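Local structure of protein DOA1 (Saccharomyces cerevisiae, 3ODT) at residues L75-G85 and Y98-V107; I118-A126 and N137-A148. The protein probably binds ubiquitin through its WD40 beta-propeller domain and takes part in regulating the turnover of F-box proteins. One frame throughout, in Å; residues are numbered along the deposited sequence.

Interaction 1 of 2, residues L75-G85 and Y98-V107; sequences LFGGKDTMING and YTLIGHQGNV
Gly78 O is gripped by two backbone N-H groups that reach it from opposite faces of its carbonyl plane. Val107 N crosses from the other segment, 3.0 Å from Gly78 O and nearly straight at 167°, while Thr81 N closes the type I turn of residues 78-81. Asp80 OD2 accepts from Met82 N in an Asx turn, just before strand 83-87. There Ile83 and Leu100 form an antiparallel hydrogen-bonded pair: Leu100 N lies 2.8 Å from Ile83 O, and the return bond from Ile83 N to Leu100 O is longer at 3.2 Å. One residue on, Asn84 and Thr99 carry their side chains in parallel on the other face of the sheet. Asn84 has CG beside its backbone N (chi1 -64°), a setting shared by Thr99 OG1, and the hydroxyl donates to Asn84 OD1 at 2.9 Å, in the amide's carbonyl plane. With a valine in place of Asn84, Thr99 OG1 would probably lose its acceptor and be freer to rotate. Beyond this pair Gly85 N bonds to Tyr98 O, and Leu75 CD2 comes obliquely to the phenol ring, 3.5 Å from Tyr98 CE2. On the Ile83 face, Val107 crosses at about a right angle, its CG1 4.0 Å from Ile83 CG1, while Val107 CB packs on the side-chain-free backbone of Gly77 and Gly78. The imidazole of His103, which follows Gly102, bonds to Ser119 through NE2 and to Asp123 through ND1; with Trp129 NE1 donating to Ser119, this is the Trp-Ser-His-Asp network characteristic of WD40 repeats.

Interaction 2 of 2, residues I118-A126 and N137-A148; sequences ISGSWDKTA and NLQAHNASVWDA
A blade-to-blade junction of the WD40 propeller brings Ser121 against Val145, where the hairpin turn of residues 121-124 meets the loop running from the outer strand 133-139 to the inner strand 145-150 of the next blade. Ser121 O takes Val145 N at 3.0 Å and Lys124 N from opposite faces of its carbonyl plane. The turn is braced from within: Ser121 OG, also hydrogen-bonded to Asn106 O, accepts Asp123 N in an ST turn, and Asp123 OD1 takes both the N and the hydroxyl of Thr125. Lys124 lays its extended chain along the loop backbone, with CG 3.6 Å from Ala143 C, and Val145 CG2 sits against Lys124 O. At the outer edge Ala126 and Leu138 are an antiparallel hydrogen-bonded pair; Leu138 N lies 2.8 Å from Ala126 O. On the side of these two residues, Ala126 CB touches Ala148 CB at 3.7 Å and also Leu138 CD1; Phe158 of strand 157-162 packs on Ile118 and Leu138, and Thr160 touches Ala126. His141 is tied to that next blade, its NE2 to Thr160 and its ND1 to Asp164. At the inner end of the contact, away from strand 133-139, Trp122 and Trp146 make a T-shaped stack with planes at 75°: the edge of Trp122 is directed at one face of Trp146, bringing NE1 3.5 Å from Trp146 CH2. Ile118 places CG1 anti to its backbone N (chi1 -171°), within 3.6 Å of Ala148 CB, while Ile118 CG2 covers the buried Ala148 O, which has no polar partner in the model.

Following the chain from the N terminus, the second and third strands of the blade begun by strand 62-68 carry residues 75-85, and the chain returns in residues 98-107, where interaction 1 closes a short loop by adding strand 99-100 as the blade's outer edge. The same segment then leads into strand 107-113, the inner strand of the next blade. Interaction 2 repeats this scheme one blade further on: residues 118-126 meet 137-148, whose end starts the following blade. The two loops follow in series, neither nested nor crossed, with centres about 13 Å apart. They nevertheless touch, because the 98-107 connection lies against the 118-126 hairpin, where Gln104 N bonds to Asp123 OD2. Three successive blades are thereby tied together.

Interaction 1 of 2, residues L75-G85 and Y98-V107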
loop_
_atom_site.group_PDB
_atom_site.type_symbol
_atom_site.label_atom_id
_atom_site.label_comp_id
_atom_site.label_asym_id
_atom_site.label_seq_id
_atom_site.Cartn_x
_atom_site.Cartn_y
_atom_site.Cartn_z
ATOM N N LEU A 75 10.184 -2.884 -6.343
ATOM C CA LEU A 75 9.880 -4.279 -6.008
ATOM C C LEU A 75 8.394 -4.530 -6.258
ATOM O O LEU A 75 7.557 -3.693 -5.930
ATOM C CB LEU A 75 10.221 -4.593 -4.551
ATOM C CG LEU A 75 11.616 -4.238 -4.068
ATOM C CD1 LEU A 75 11.771 -4.663 -2.637
ATOM C CD2 LEU A 75 12.612 -4.909 -4.914
ATOM N N PHE A 76 8.050 -5.680 -6.819
ATOM C CA PHE A 76 6.675 -5.898 -7.221
ATOM C C PHE A 76 6.349 -7.394 -7.174
ATOM O O PHE A 76 7.221 -8.258 -7.343
ATOM C CB PHE A 76 6.428 -5.312 -8.622
ATOM C CG PHE A 76 7.425 -5.740 -9.642
ATOM C CD1 PHE A 76 8.612 -5.047 -9.814
ATOM C CD2 PHE A 76 7.193 -6.846 -10.437
ATOM C CE1 PHE A 76 9.541 -5.456 -10.722
ATOM C CE2 PHE A 76 8.133 -7.225 -11.394
ATOM C CZ PHE A 76 9.293 -6.523 -11.527
ATOM N N GLY A 77 5.092 -7.696 -6.937
ATOM C CA GLY A 77 4.663 -9.073 -6.873
ATOM C C GLY A 77 3.183 -9.210 -7.172
ATOM O O GLY A 77 2.443 -8.228 -7.286
ATOM N N GLY A 78 2.774 -10.456 -7.334
ATOM C CA GLY A 78 1.381 -10.736 -7.613
ATOM C C GLY A 78 1.117 -12.214 -7.726
ATOM O O GLY A 78 1.667 -13.033 -6.955
ATOM N N LYS A 79 0.315 -12.565 -8.730
ATOM C CA LYS A 79 -0.271 -13.901 -8.786
ATOM C C LYS A 79 0.775 -14.988 -8.995
ATOM O O LYS A 79 0.546 -16.138 -8.618
ATOM C CB LYS A 79 -1.364 -13.993 -9.859
ATOM C CG LYS A 79 -2.743 -13.541 -9.350
ATOM C CD LYS A 79 -3.294 -14.457 -8.207
ATOM C CE LYS A 79 -3.982 -15.712 -8.723
ATOM N NZ LYS A 79 -5.217 -15.364 -9.505
ATOM N N ASP A 80 1.902 -14.691 -9.618
ATOM C CA ASP A 80 2.843 -15.776 -9.885
ATOM C C ASP A 80 3.679 -16.174 -8.657
ATOM O O ASP A 80 4.508 -17.064 -8.746
ATOM C CB ASP A 80 3.667 -15.515 -11.151
ATOM C CG ASP A 80 4.866 -14.663 -10.908
ATOM O OD1 ASP A 80 5.601 -14.384 -11.882
ATOM O OD2 ASP A 80 5.073 -14.276 -9.751
ATOM N N THR A 81 3.442 -15.511 -7.525
ATOM C CA THR A 81 4.035 -15.900 -6.237
ATOM C C THR A 81 5.452 -15.375 -5.972
ATOM O O THR A 81 6.006 -15.573 -4.891
ATOM C CB THR A 81 4.038 -17.431 -6.059
ATOM O OG1 THR A 81 5.115 -18.002 -6.814
ATOM C CG2 THR A 81 2.720 -18.027 -6.527
HETATM N N MSE A 82 5.992 -14.640 -6.943
HETATM C CA MSE A 82 7.340 -14.110 -6.860
HETATM C C MSE A 82 7.372 -12.639 -6.483
HETATM O O MSE A 82 6.423 -11.908 -6.731
HETATM C CB MSE A 82 8.027 -14.250 -8.228
HETATM C CG MSE A 82 7.869 -15.621 -8.906
HETATM SE SE MSE A 82 8.689 -16.993 -7.804
HETATM C CE MSE A 82 8.027 -18.652 -8.555
ATOM N N ILE A 83 8.479 -12.205 -5.893
ATOM C CA ILE A 83 8.725 -10.780 -5.751
ATOM C C ILE A 83 9.941 -10.480 -6.638
ATOM O O ILE A 83 10.980 -11.111 -6.489
ATOM C CB ILE A 83 8.990 -10.347 -4.296
ATOM C CG1 ILE A 83 7.772 -10.636 -3.425
ATOM C CG2 ILE A 83 9.349 -8.854 -4.267
ATOM C CD1 ILE A 83 8.125 -10.724 -1.967
ATOM N N ASN A 84 9.805 -9.574 -7.593
ATOM C CA ASN A 84 10.934 -9.180 -8.426
ATOM C C ASN A 84 11.268 -7.714 -8.200
ATOM O O ASN A 84 10.470 -6.954 -7.630
ATOM C CB ASN A 84 10.653 -9.478 -9.903
ATOM C CG ASN A 84 10.502 -10.955 -10.173
ATOM O OD1 ASN A 84 11.481 -11.728 -10.184
ATOM N ND2 ASN A 84 9.283 -11.364 -10.412
ATOM N N GLY A 85 12.447 -7.325 -8.653
ATOM C CA GLY A 85 12.879 -5.957 -8.547
ATOM C C GLY A 85 13.522 -5.519 -9.832
ATOM O O GLY A 85 14.254 -6.281 -10.482
ATOM N N TYR A 98 16.509 -9.268 -9.908
ATOM C CA TYR A 98 16.346 -9.352 -8.474
ATOM C C TYR A 98 15.060 -10.100 -8.221
ATOM O O TYR A 98 14.054 -9.755 -8.765
ATOM C CB TYR A 98 16.265 -7.980 -7.847
ATOM C CG TYR A 98 16.245 -7.864 -6.353
ATOM C CD1 TYR A 98 17.391 -8.011 -5.594
ATOM C CD2 TYR A 98 15.090 -7.556 -5.686
ATOM C CE1 TYR A 98 17.352 -7.846 -4.215
ATOM C CE2 TYR A 98 15.076 -7.392 -4.349
ATOM C CZ TYR A 98 16.217 -7.517 -3.604
ATOM O OH TYR A 98 16.155 -7.340 -2.284
ATOM N N THR A 99 15.178 -11.157 -7.443
ATOM C CA THR A 99 14.053 -12.056 -7.184
ATOM C C THR A 99 14.088 -12.548 -5.748
ATOM O O THR A 99 15.136 -12.971 -5.265
ATOM C CB THR A 99 14.107 -13.278 -8.105
ATOM O OG1 THR A 99 14.094 -12.851 -9.467
ATOM C CG2 THR A 99 12.948 -14.188 -7.873
ATOM N N LEU A 100 12.941 -12.450 -5.068
ATOM C CA LEU A 100 12.738 -12.976 -3.720
ATOM C C LEU A 100 11.747 -14.123 -3.855
ATOM O O LEU A 100 10.587 -13.952 -4.240
ATOM C CB LEU A 100 12.196 -11.923 -2.763
ATOM C CG LEU A 100 13.078 -10.687 -2.577
ATOM C CD1 LEU A 100 12.343 -9.698 -1.684
ATOM C CD2 LEU A 100 14.442 -10.991 -2.017
ATOM N N ILE A 101 12.233 -15.318 -3.584
ATOM C CA ILE A 101 11.456 -16.516 -3.805
ATOM C C ILE A 101 11.055 -17.119 -2.461
ATOM O O ILE A 101 11.853 -17.156 -1.537
ATOM C CB ILE A 101 12.258 -17.544 -4.646
ATOM C CG1 ILE A 101 11.330 -18.700 -5.029
ATOM C CG2 ILE A 101 13.562 -18.017 -3.941
ATOM C CD1 ILE A 101 11.895 -19.584 -6.123
ATOM N N GLY A 102 9.818 -17.579 -2.370
ATOM C CA GLY A 102 9.349 -18.301 -1.207
ATOM C C GLY A 102 7.844 -18.326 -1.008
ATOM O O GLY A 102 7.318 -19.251 -0.414
ATOM N N HIS A 103 7.125 -17.303 -1.457
ATOM C CA HIS A 103 5.668 -17.344 -1.307
ATOM C C HIS A 103 5.049 -18.413 -2.190
ATOM O O HIS A 103 5.597 -18.756 -3.251
ATOM C CB HIS A 103 5.057 -15.995 -1.644
ATOM C CG HIS A 103 5.117 -15.037 -0.511
ATOM N ND1 HIS A 103 4.462 -15.275 0.678
ATOM C CD2 HIS A 103 5.710 -13.824 -0.388
ATOM C CE1 HIS A 103 4.684 -14.261 1.500
ATOM N NE2 HIS A 103 5.435 -13.373 0.882
ATOM N N GLN A 104 3.904 -18.920 -1.746
ATOM C CA GLN A 104 3.226 -20.012 -2.425
ATOM C C GLN A 104 1.836 -19.566 -2.858
ATOM O O GLN A 104 0.992 -20.386 -3.202
ATOM C CB GLN A 104 3.120 -21.233 -1.510
ATOM C CG GLN A 104 4.472 -21.750 -1.043
ATOM C CD GLN A 104 5.375 -22.106 -2.203
ATOM O OE1 GLN A 104 4.908 -22.591 -3.237
ATOM N NE2 GLN A 104 6.683 -21.850 -2.045
ATOM N N GLY A 105 1.609 -18.256 -2.850
ATOM C CA GLY A 105 0.388 -17.697 -3.365
ATOM C C GLY A 105 0.608 -16.233 -3.696
ATOM O O GLY A 105 1.703 -15.682 -3.529
ATOM N N ASN A 106 -0.468 -15.606 -4.139
ATOM C CA ASN A 106 -0.483 -14.209 -4.570
ATOM C C ASN A 106 0.239 -13.342 -3.551
ATOM O O ASN A 106 -0.061 -13.428 -2.353
ATOM C CB ASN A 106 -1.924 -13.737 -4.709
ATOM C CG ASN A 106 -2.032 -12.301 -5.152
ATOM O OD1 ASN A 106 -1.209 -11.796 -5.932
ATOM N ND2 ASN A 106 -3.078 -11.616 -4.657
ATOM N N VAL A 107 1.151 -12.499 -4.034
ATOM C CA VAL A 107 1.785 -11.504 -3.195
ATOM C C VAL A 107 0.942 -10.239 -3.288
ATOM O O VAL A 107 1.008 -9.511 -4.271
ATOM C CB VAL A 107 3.237 -11.238 -3.609
ATOM C CG1 VAL A 107 3.865 -10.240 -2.655
ATOM C CG2 VAL A 107 4.031 -12.549 -3.608
#

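Interaction 2 of 2, residues I118-A126 and N137-A148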
loop_
_atom_site.group_PDB
_atom_site.type_symbol
_atom_site.label_atom_id
_atom_site.label_comp_id
_atom_site.label_asym_id
_atom_site.label_seq_id
_atom_site.Cartn_x
_atom_site.Cartn_y
_atom_site.Cartn_z
ATOM N N ILE A 118 8.976 -6.366 3.548
ATOM C CA ILE A 118 7.983 -7.252 4.127
ATOM C C ILE A 118 6.818 -7.406 3.168
ATOM O O ILE A 118 6.307 -6.419 2.624
ATOM C CB ILE A 118 7.555 -6.823 5.562
ATOM C CG1 ILE A 118 6.678 -7.899 6.211
ATOM C CG2 ILE A 118 6.905 -5.460 5.572
ATOM C CD1 ILE A 118 6.373 -7.641 7.679
ATOM N N SER A 119 6.423 -8.663 2.948
ATOM C CA SER A 119 5.415 -9.005 1.955
ATOM C C SER A 119 4.258 -9.756 2.625
ATOM O O SER A 119 4.452 -10.511 3.598
ATOM C CB SER A 119 6.027 -9.870 0.847
ATOM O OG SER A 119 6.665 -11.003 1.418
ATOM N N GLY A 120 3.047 -9.502 2.122
ATOM C CA GLY A 120 1.848 -10.206 2.533
ATOM C C GLY A 120 1.352 -11.061 1.398
ATOM O O GLY A 120 1.432 -10.670 0.231
ATOM N N SER A 121 0.786 -12.217 1.732
ATOM C CA SER A 121 0.341 -13.149 0.701
ATOM C C SER A 121 -0.920 -13.925 1.010
ATOM O O SER A 121 -1.243 -14.247 2.173
ATOM C CB SER A 121 1.508 -14.115 0.395
ATOM O OG SER A 121 1.170 -15.198 -0.474
ATOM N N TRP A 122 -1.609 -14.301 -0.055
ATOM C CA TRP A 122 -2.750 -15.200 0.054
ATOM C C TRP A 122 -2.357 -16.603 0.482
ATOM O O TRP A 122 -3.241 -17.447 0.742
ATOM C CB TRP A 122 -3.486 -15.275 -1.273
ATOM C CG TRP A 122 -4.201 -14.032 -1.610
ATOM C CD1 TRP A 122 -4.283 -12.914 -0.841
ATOM C CD2 TRP A 122 -4.953 -13.771 -2.792
ATOM N NE1 TRP A 122 -5.073 -11.974 -1.468
ATOM C CE2 TRP A 122 -5.491 -12.476 -2.668
ATOM C CE3 TRP A 122 -5.219 -14.501 -3.950
ATOM C CZ2 TRP A 122 -6.270 -11.890 -3.655
ATOM C CZ3 TRP A 122 -5.996 -13.919 -4.935
ATOM C CH2 TRP A 122 -6.500 -12.621 -4.786
ATOM N N ASP A 123 -1.043 -16.867 0.543
ATOM C CA ASP A 123 -0.554 -18.149 1.092
ATOM C C ASP A 123 -0.663 -18.194 2.623
ATOM O O ASP A 123 -0.298 -19.178 3.256
ATOM C CB ASP A 123 0.860 -18.520 0.608
ATOM C CG ASP A 123 1.945 -17.649 1.179
ATOM O OD1 ASP A 123 1.682 -16.854 2.097
ATOM O OD2 ASP A 123 3.096 -17.798 0.697
ATOM N N LYS A 124 -1.198 -17.127 3.195
ATOM C CA LYS A 124 -1.518 -16.986 4.638
ATOM C C LYS A 124 -0.326 -16.646 5.498
ATOM O O LYS A 124 -0.411 -16.707 6.673
ATOM C CB LYS A 124 -2.257 -18.215 5.196
ATOM C CG LYS A 124 -3.409 -18.643 4.339
ATOM C CD LYS A 124 -4.143 -19.850 4.982
ATOM C CE LYS A 124 -5.225 -20.333 4.025
ATOM N NZ LYS A 124 -5.528 -21.767 4.230
ATOM N N THR A 125 0.752 -16.249 4.825
ATOM C CA THR A 125 1.939 -15.781 5.513
ATOM C C THR A 125 2.312 -14.358 5.135
ATOM O O THR A 125 1.842 -13.817 4.131
ATOM C CB THR A 125 3.183 -16.671 5.190
ATOM O OG1 THR A 125 3.687 -16.344 3.882
ATOM C CG2 THR A 125 2.843 -18.154 5.264
ATOM N N ALA A 126 3.148 -13.747 5.968
ATOM C CA ALA A 126 3.938 -12.590 5.565
ATOM C C ALA A 126 5.369 -13.070 5.634
ATOM O O ALA A 126 5.686 -14.011 6.397
ATOM C CB ALA A 126 3.735 -11.420 6.483
ATOM N N ASN A 137 9.761 -16.137 8.223
ATOM C CA ASN A 137 8.473 -16.558 7.707
ATOM C C ASN A 137 7.430 -16.389 8.825
ATOM O O ASN A 137 7.507 -17.061 9.862
ATOM C CB ASN A 137 8.542 -18.020 7.280
ATOM C CG ASN A 137 7.250 -18.499 6.689
ATOM O OD1 ASN A 137 6.545 -17.743 6.038
ATOM N ND2 ASN A 137 6.912 -19.752 6.948
ATOM N N LEU A 138 6.483 -15.491 8.626
ATOM C CA LEU A 138 5.459 -15.196 9.620
ATOM C C LEU A 138 4.215 -16.015 9.299
ATOM O O LEU A 138 3.352 -15.598 8.532
ATOM C CB LEU A 138 5.127 -13.706 9.608
ATOM C CG LEU A 138 6.305 -12.716 9.679
ATOM C CD1 LEU A 138 5.839 -11.287 9.897
ATOM C CD2 LEU A 138 7.306 -13.083 10.758
ATOM N N GLN A 139 4.171 -17.190 9.903
ATOM C CA GLN A 139 3.177 -18.212 9.658
ATOM C C GLN A 139 2.358 -18.415 10.945
ATOM O O GLN A 139 2.887 -18.872 11.964
ATOM C CB GLN A 139 3.893 -19.513 9.227
ATOM C CG GLN A 139 2.980 -20.602 8.624
ATOM C CD GLN A 139 3.768 -21.685 7.856
ATOM O OE1 GLN A 139 4.408 -21.401 6.834
ATOM N NE2 GLN A 139 3.710 -22.926 8.341
ATOM N N ALA A 140 1.080 -18.051 10.876
ATOM C CA ALA A 140 0.179 -18.142 12.017
ATOM C C ALA A 140 -1.272 -17.874 11.615
ATOM O O ALA A 140 -2.186 -18.545 12.094
ATOM C CB ALA A 140 0.613 -17.182 13.114
ATOM N N HIS A 141 -1.482 -16.895 10.738
ATOM C CA HIS A 141 -2.832 -16.548 10.307
ATOM C C HIS A 141 -3.515 -17.727 9.618
ATOM O O HIS A 141 -2.858 -18.548 8.972
ATOM C CB HIS A 141 -2.832 -15.366 9.335
ATOM C CG HIS A 141 -2.630 -14.044 9.994
ATOM N ND1 HIS A 141 -3.588 -13.463 10.801
ATOM C CD2 HIS A 141 -1.600 -13.164 9.933
ATOM C CE1 HIS A 141 -3.137 -12.297 11.231
ATOM N NE2 HIS A 141 -1.940 -12.094 10.714
ATOM N N ASN A 142 -4.844 -17.761 9.718
ATOM C CA ASN A 142 -5.647 -18.854 9.185
ATOM C C ASN A 142 -6.263 -18.579 7.815
ATOM O O ASN A 142 -7.033 -19.382 7.307
ATOM C CB ASN A 142 -6.784 -19.185 10.168
ATOM C CG ASN A 142 -7.170 -20.630 10.134
ATOM O OD1 ASN A 142 -6.423 -21.469 9.625
ATOM N ND2 ASN A 142 -8.337 -20.946 10.690
ATOM N N ALA A 143 -5.937 -17.432 7.245
ATOM C CA ALA A 143 -6.438 -17.002 5.964
ATOM C C ALA A 143 -5.487 -15.951 5.406
ATOM O O ALA A 143 -4.501 -15.580 6.063
ATOM C CB ALA A 143 -7.857 -16.445 6.084
ATOM N N SER A 144 -5.777 -15.510 4.193
ATOM C CA SER A 144 -4.892 -14.609 3.466
ATOM C C SER A 144 -4.435 -13.446 4.320
ATOM O O SER A 144 -5.213 -12.889 5.088
ATOM C CB SER A 144 -5.609 -14.075 2.236
ATOM O OG SER A 144 -5.879 -15.136 1.355
ATOM N N VAL A 145 -3.186 -13.071 4.136
ATOM C CA VAL A 145 -2.579 -11.923 4.776
ATOM C C VAL A 145 -2.588 -10.777 3.763
ATOM O O VAL A 145 -1.844 -10.765 2.777
ATOM C CB VAL A 145 -1.163 -12.254 5.250
ATOM C CG1 VAL A 145 -0.464 -10.990 5.757
ATOM C CG2 VAL A 145 -1.201 -13.329 6.336
ATOM N N TRP A 146 -3.503 -9.843 3.992
ATOM C CA TRP A 146 -3.715 -8.744 3.064
ATOM C C TRP A 146 -2.674 -7.651 3.197
ATOM O O TRP A 146 -2.419 -6.916 2.220
ATOM C CB TRP A 146 -5.094 -8.144 3.285
ATOM C CG TRP A 146 -6.144 -8.917 2.535
ATOM C CD1 TRP A 146 -7.103 -9.735 3.062
ATOM C CD2 TRP A 146 -6.335 -8.924 1.123
ATOM N NE1 TRP A 146 -7.889 -10.244 2.054
ATOM C CE2 TRP A 146 -7.445 -9.749 0.858
ATOM C CE3 TRP A 146 -5.703 -8.263 0.058
ATOM C CZ2 TRP A 146 -7.917 -9.967 -0.427
ATOM C CZ3 TRP A 146 -6.175 -8.487 -1.229
ATOM C CH2 TRP A 146 -7.291 -9.320 -1.451
ATOM N N ASP A 147 -2.070 -7.503 4.381
ATOM C CA ASP A 147 -1.032 -6.502 4.560
ATOM C C ASP A 147 -0.051 -6.903 5.641
ATOM O O ASP A 147 -0.365 -7.680 6.522
ATOM C CB ASP A 147 -1.638 -5.130 4.865
ATOM C CG ASP A 147 -0.641 -3.995 4.617
ATOM O OD1 ASP A 147 0.285 -4.168 3.806
ATOM O OD2 ASP A 147 -0.759 -2.931 5.273
ATOM N N ALA A 148 1.139 -6.325 5.556
ATOM C CA ALA A 148 2.228 -6.563 6.488
ATOM C C ALA A 148 3.103 -5.315 6.493
ATOM O O ALA A 148 3.417 -4.727 5.430
ATOM C CB ALA A 148 3.062 -7.815 6.089
#